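Local coordinates for protein leukotriene A-4 hydrolase (Saccharomyces cerevisiae, PDB 2XQ0) that cleaves di- and tripeptides as a zinc-dependent M1-family aminopeptidase and also has low epoxide hydrolase activity, opening leukotriene A4 in vitro, at residues F498-L511 and L543-Q555. Residues are numbered along the deposited sequence; the frame is centred on the assembly and turned at random.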
# COMPACT_ATOMS: atom_id res chain seq x y z
N PHE A 498 17.91 7.34 -34.68
CA PHE A 498 16.85 6.81 -33.84
C PHE A 498 15.54 6.67 -34.60
O PHE A 498 15.24 7.47 -35.47
CB PHE A 498 16.62 7.74 -32.64
CG PHE A 498 17.83 7.90 -31.75
CD1 PHE A 498 18.17 6.90 -30.84
CD2 PHE A 498 18.60 9.05 -31.80
CE1 PHE A 498 19.28 7.05 -30.01
CE2 PHE A 498 19.71 9.21 -30.96
CZ PHE A 498 20.05 8.21 -30.06
N ASN A 499 14.75 5.66 -34.26
CA ASN A 499 13.34 5.70 -34.65
C ASN A 499 12.39 4.86 -33.80
O ASN A 499 12.81 4.03 -32.99
CB ASN A 499 13.15 5.47 -36.15
CG ASN A 499 12.32 6.58 -36.80
OD1 ASN A 499 12.82 7.68 -37.07
ND2 ASN A 499 11.04 6.30 -37.04
N ALA A 500 11.10 5.10 -34.00
CA ALA A 500 10.06 4.47 -33.20
C ALA A 500 10.34 2.99 -33.01
O ALA A 500 9.92 2.38 -32.03
CB ALA A 500 8.70 4.67 -33.87
N ILE A 501 11.07 2.42 -33.96
CA ILE A 501 11.39 1.00 -33.94
C ILE A 501 12.11 0.56 -32.66
O ILE A 501 11.94 -0.58 -32.21
CB ILE A 501 12.28 0.61 -35.15
CG1 ILE A 501 11.66 1.09 -36.46
CG2 ILE A 501 12.52 -0.89 -35.16
CD1 ILE A 501 11.75 2.59 -36.69
N ASP A 502 12.92 1.44 -32.09
CA ASP A 502 13.81 0.98 -31.02
C ASP A 502 13.10 0.77 -29.68
O ASP A 502 13.64 0.10 -28.80
CB ASP A 502 15.09 1.82 -30.88
CG ASP A 502 14.84 3.31 -30.97
OD1 ASP A 502 15.72 4.05 -31.50
OD2 ASP A 502 13.77 3.73 -30.51
N ILE A 503 11.89 1.30 -29.54
CA ILE A 503 11.11 1.04 -28.33
C ILE A 503 9.85 0.22 -28.61
O ILE A 503 9.07 -0.05 -27.70
CB ILE A 503 10.75 2.33 -27.59
CG1 ILE A 503 9.76 3.16 -28.41
CG2 ILE A 503 12.02 3.12 -27.26
CD1 ILE A 503 9.29 4.42 -27.68
N LYS A 504 9.67 -0.17 -29.86
CA LYS A 504 8.54 -1.00 -30.27
C LYS A 504 8.35 -2.22 -29.36
O LYS A 504 7.22 -2.66 -29.16
CB LYS A 504 8.70 -1.46 -31.72
CG LYS A 504 7.76 -2.60 -32.12
CD LYS A 504 8.08 -3.15 -33.51
CE LYS A 504 7.65 -2.20 -34.62
NZ LYS A 504 7.94 -2.74 -35.97
N ASP A 505 9.44 -2.75 -28.82
CA ASP A 505 9.38 -3.92 -27.95
C ASP A 505 9.44 -3.60 -26.44
O ASP A 505 9.48 -4.50 -25.60
CB ASP A 505 10.47 -4.94 -28.32
CG ASP A 505 10.20 -5.63 -29.65
OD1 ASP A 505 10.78 -5.21 -30.68
OD2 ASP A 505 9.41 -6.60 -29.67
N PHE A 506 9.45 -2.31 -26.10
CA PHE A 506 9.49 -1.92 -24.69
C PHE A 506 8.08 -1.96 -24.10
O PHE A 506 7.20 -1.23 -24.55
CB PHE A 506 10.03 -0.49 -24.55
CG PHE A 506 11.53 -0.36 -24.72
CD1 PHE A 506 12.28 -1.33 -25.35
CD2 PHE A 506 12.18 0.77 -24.24
CE1 PHE A 506 13.67 -1.18 -25.49
CE2 PHE A 506 13.54 0.93 -24.39
CZ PHE A 506 14.29 -0.04 -25.02
N ASN A 507 7.86 -2.79 -23.08
CA ASN A 507 6.62 -2.72 -22.30
C ASN A 507 6.60 -1.43 -21.48
O ASN A 507 7.55 -0.65 -21.52
CB ASN A 507 6.42 -3.98 -21.44
CG ASN A 507 7.44 -4.11 -20.32
OD1 ASN A 507 8.06 -3.14 -19.90
ND2 ASN A 507 7.61 -5.33 -19.82
N SER A 508 5.54 -1.19 -20.72
CA SER A 508 5.42 0.07 -20.00
C SER A 508 6.47 0.18 -18.89
O SER A 508 7.00 1.25 -18.63
CB SER A 508 4.02 0.25 -19.43
OG SER A 508 3.78 -0.64 -18.35
N ASN A 509 6.76 -0.94 -18.24
CA ASN A 509 7.80 -0.98 -17.23
C ASN A 509 9.16 -0.63 -17.83
O ASN A 509 9.97 0.05 -17.21
CB ASN A 509 7.87 -2.37 -16.59
CG ASN A 509 6.66 -2.68 -15.73
OD1 ASN A 509 6.27 -1.89 -14.86
ND2 ASN A 509 6.06 -3.84 -15.95
N GLN A 510 9.39 -1.10 -19.05
CA GLN A 510 10.65 -0.82 -19.71
C GLN A 510 10.71 0.64 -20.13
O GLN A 510 11.76 1.28 -19.98
CB GLN A 510 10.84 -1.77 -20.90
CG GLN A 510 11.17 -3.20 -20.47
CD GLN A 510 11.19 -4.15 -21.63
OE1 GLN A 510 10.28 -4.17 -22.45
NE2 GLN A 510 12.25 -4.95 -21.72
N LEU A 511 9.59 1.17 -20.62
CA LEU A 511 9.50 2.60 -20.92
C LEU A 511 9.75 3.45 -19.68
O LEU A 511 10.50 4.43 -19.71
CB LEU A 511 8.14 2.96 -21.52
CG LEU A 511 7.88 2.48 -22.96
CD1 LEU A 511 6.43 2.70 -23.36
CD2 LEU A 511 8.82 3.19 -23.93
N LEU A 543 13.55 13.24 -29.19
CA LEU A 543 13.15 12.09 -28.37
C LEU A 543 11.63 11.96 -28.39
O LEU A 543 11.08 10.96 -28.85
CB LEU A 543 13.63 12.30 -26.92
CG LEU A 543 13.61 11.17 -25.87
CD1 LEU A 543 12.31 10.38 -25.86
CD2 LEU A 543 14.81 10.24 -26.02
N LEU A 544 10.97 13.00 -27.90
CA LEU A 544 9.52 13.00 -27.77
C LEU A 544 8.83 12.79 -29.11
O LEU A 544 7.80 12.11 -29.19
CB LEU A 544 9.05 14.32 -27.14
CG LEU A 544 9.28 14.52 -25.64
CD1 LEU A 544 10.71 14.24 -25.23
CD2 LEU A 544 8.89 15.94 -25.26
N ASP A 545 9.40 13.38 -30.16
CA ASP A 545 8.86 13.24 -31.51
C ASP A 545 8.94 11.80 -32.03
O ASP A 545 7.93 11.19 -32.36
CB ASP A 545 9.59 14.18 -32.47
CG ASP A 545 9.22 13.94 -33.91
OD1 ASP A 545 8.04 13.59 -34.17
OD2 ASP A 545 10.10 14.08 -34.79
N ILE A 546 10.16 11.27 -32.10
CA ILE A 546 10.41 9.94 -32.63
C ILE A 546 9.61 8.87 -31.89
O ILE A 546 9.16 7.89 -32.48
CB ILE A 546 11.91 9.59 -32.56
CG1 ILE A 546 12.71 10.45 -33.55
CG2 ILE A 546 12.13 8.10 -32.82
CD1 ILE A 546 14.17 10.60 -33.19
N TYR A 547 9.44 9.08 -30.58
CA TYR A 547 8.80 8.10 -29.72
C TYR A 547 7.38 8.50 -29.35
O TYR A 547 6.84 8.02 -28.36
CB TYR A 547 9.62 7.91 -28.43
CG TYR A 547 11.02 7.36 -28.67
CD1 TYR A 547 12.11 7.82 -27.94
CD2 TYR A 547 11.24 6.38 -29.63
CE1 TYR A 547 13.40 7.29 -28.16
CE2 TYR A 547 12.50 5.86 -29.85
CZ TYR A 547 13.58 6.31 -29.12
OH TYR A 547 14.83 5.78 -29.37
N GLN A 548 6.77 9.39 -30.13
CA GLN A 548 5.48 9.98 -29.73
C GLN A 548 4.42 8.93 -29.50
O GLN A 548 3.65 9.01 -28.55
CB GLN A 548 4.99 11.01 -30.77
CG GLN A 548 4.79 10.43 -32.16
CD GLN A 548 4.48 11.49 -33.20
OE1 GLN A 548 5.23 11.66 -34.17
NE2 GLN A 548 3.38 12.22 -33.00
N ASP A 549 4.38 7.93 -30.38
CA ASP A 549 3.32 6.93 -30.32
C ASP A 549 3.28 6.26 -28.96
O ASP A 549 2.26 6.32 -28.25
CB ASP A 549 3.50 5.88 -31.42
CG ASP A 549 3.16 6.43 -32.81
OD1 ASP A 549 3.65 5.86 -33.81
OD2 ASP A 549 2.41 7.42 -32.90
N ASN A 550 4.40 5.67 -28.57
CA ASN A 550 4.46 4.88 -27.35
C ASN A 550 4.70 5.65 -26.04
O ASN A 550 4.36 5.16 -24.96
CB ASN A 550 5.45 3.73 -27.54
CG ASN A 550 4.86 2.60 -28.34
OD1 ASN A 550 5.58 1.82 -28.98
ND2 ASN A 550 3.54 2.49 -28.34
N ILE A 551 5.27 6.85 -26.12
CA ILE A 551 5.53 7.62 -24.90
C ILE A 551 4.58 8.79 -24.74
O ILE A 551 3.86 8.88 -23.75
CB ILE A 551 6.98 8.15 -24.85
CG1 ILE A 551 7.97 6.98 -24.74
CG2 ILE A 551 7.15 9.10 -23.69
CD1 ILE A 551 9.38 7.39 -24.36
N VAL A 552 4.60 9.69 -25.71
CA VAL A 552 3.81 10.92 -25.66
C VAL A 552 2.30 10.67 -25.70
O VAL A 552 1.53 11.40 -25.09
CB VAL A 552 4.21 11.87 -26.81
CG1 VAL A 552 3.45 13.21 -26.70
CG2 VAL A 552 5.71 12.08 -26.82
N LYS A 553 1.89 9.63 -26.42
CA LYS A 553 0.47 9.34 -26.61
C LYS A 553 -0.04 8.24 -25.68
O LYS A 553 -1.21 7.85 -25.74
CB LYS A 553 0.21 8.97 -28.08
CG LYS A 553 0.34 10.15 -29.03
CD LYS A 553 0.43 9.69 -30.48
CE LYS A 553 0.14 10.84 -31.45
NZ LYS A 553 0.99 12.04 -31.20
N SER A 554 0.84 7.74 -24.82
CA SER A 554 0.51 6.67 -23.87
C SER A 554 -0.63 7.04 -22.92
O SER A 554 -0.67 8.15 -22.39
CB SER A 554 1.74 6.30 -23.04
OG SER A 554 1.42 5.33 -22.04
N GLN A 555 -1.54 6.09 -22.70
CA GLN A 555 -2.60 6.27 -21.71
C GLN A 555 -2.23 5.65 -20.36
O GLN A 555 -3.08 5.50 -19.49
CB GLN A 555 -3.91 5.66 -22.20
CG GLN A 555 -4.22 5.95 -23.65
CD GLN A 555 -5.68 5.75 -23.96
OE1 GLN A 555 -6.04 5.06 -24.91
NE2 GLN A 555 -6.54 6.35 -23.14
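I503 lies over one face of the Y547 ring, and this pair is the tight part of the contact. I503 CG2 sits 4.1 Å from the centroid of the Y547 ring, 21° off the normal, a CH-pi contact. CG1 of I503 stands between its own backbone N and carbonyl carbon (chi1 68°), and the extended chain beyond it brings CD1 to 3.4 Å from Y547 CD2. I503 CD1 also reaches I551, 4.1 Å from its CG1. At the far end of the ring the Y547 hydroxyl donates to the D502 carboxylate, whose plane is turned 63° from the ring; the position of the accepting OD2 is less certain. At the start of segment 498-511, I546 sets its CG2 against the backbone of N499 and A500 and its CD1 3.8 Å from F498 CB. The amide N of A500, buried here, finds no partner in the model.

Toward solvent the packing thins: N550, itself exposed, meets I503 CD1 through its CB at 3.9 Å, while the CB of K504 points away from segment 543-555. L511, in the first turn of helix 508-519, closes the other end, its CD2 4.0 Å from I551 CG1. The contact thus joins the 498-507 connection to the junction of helices 537-546 and 548-552 in the all-helical C-terminal region, away from the zinc site. Helix 469-484 backs it: W481 stacks on F498 and hydrogen-bonds Y547 OH, while I551 reaches M563 of helix 557-569.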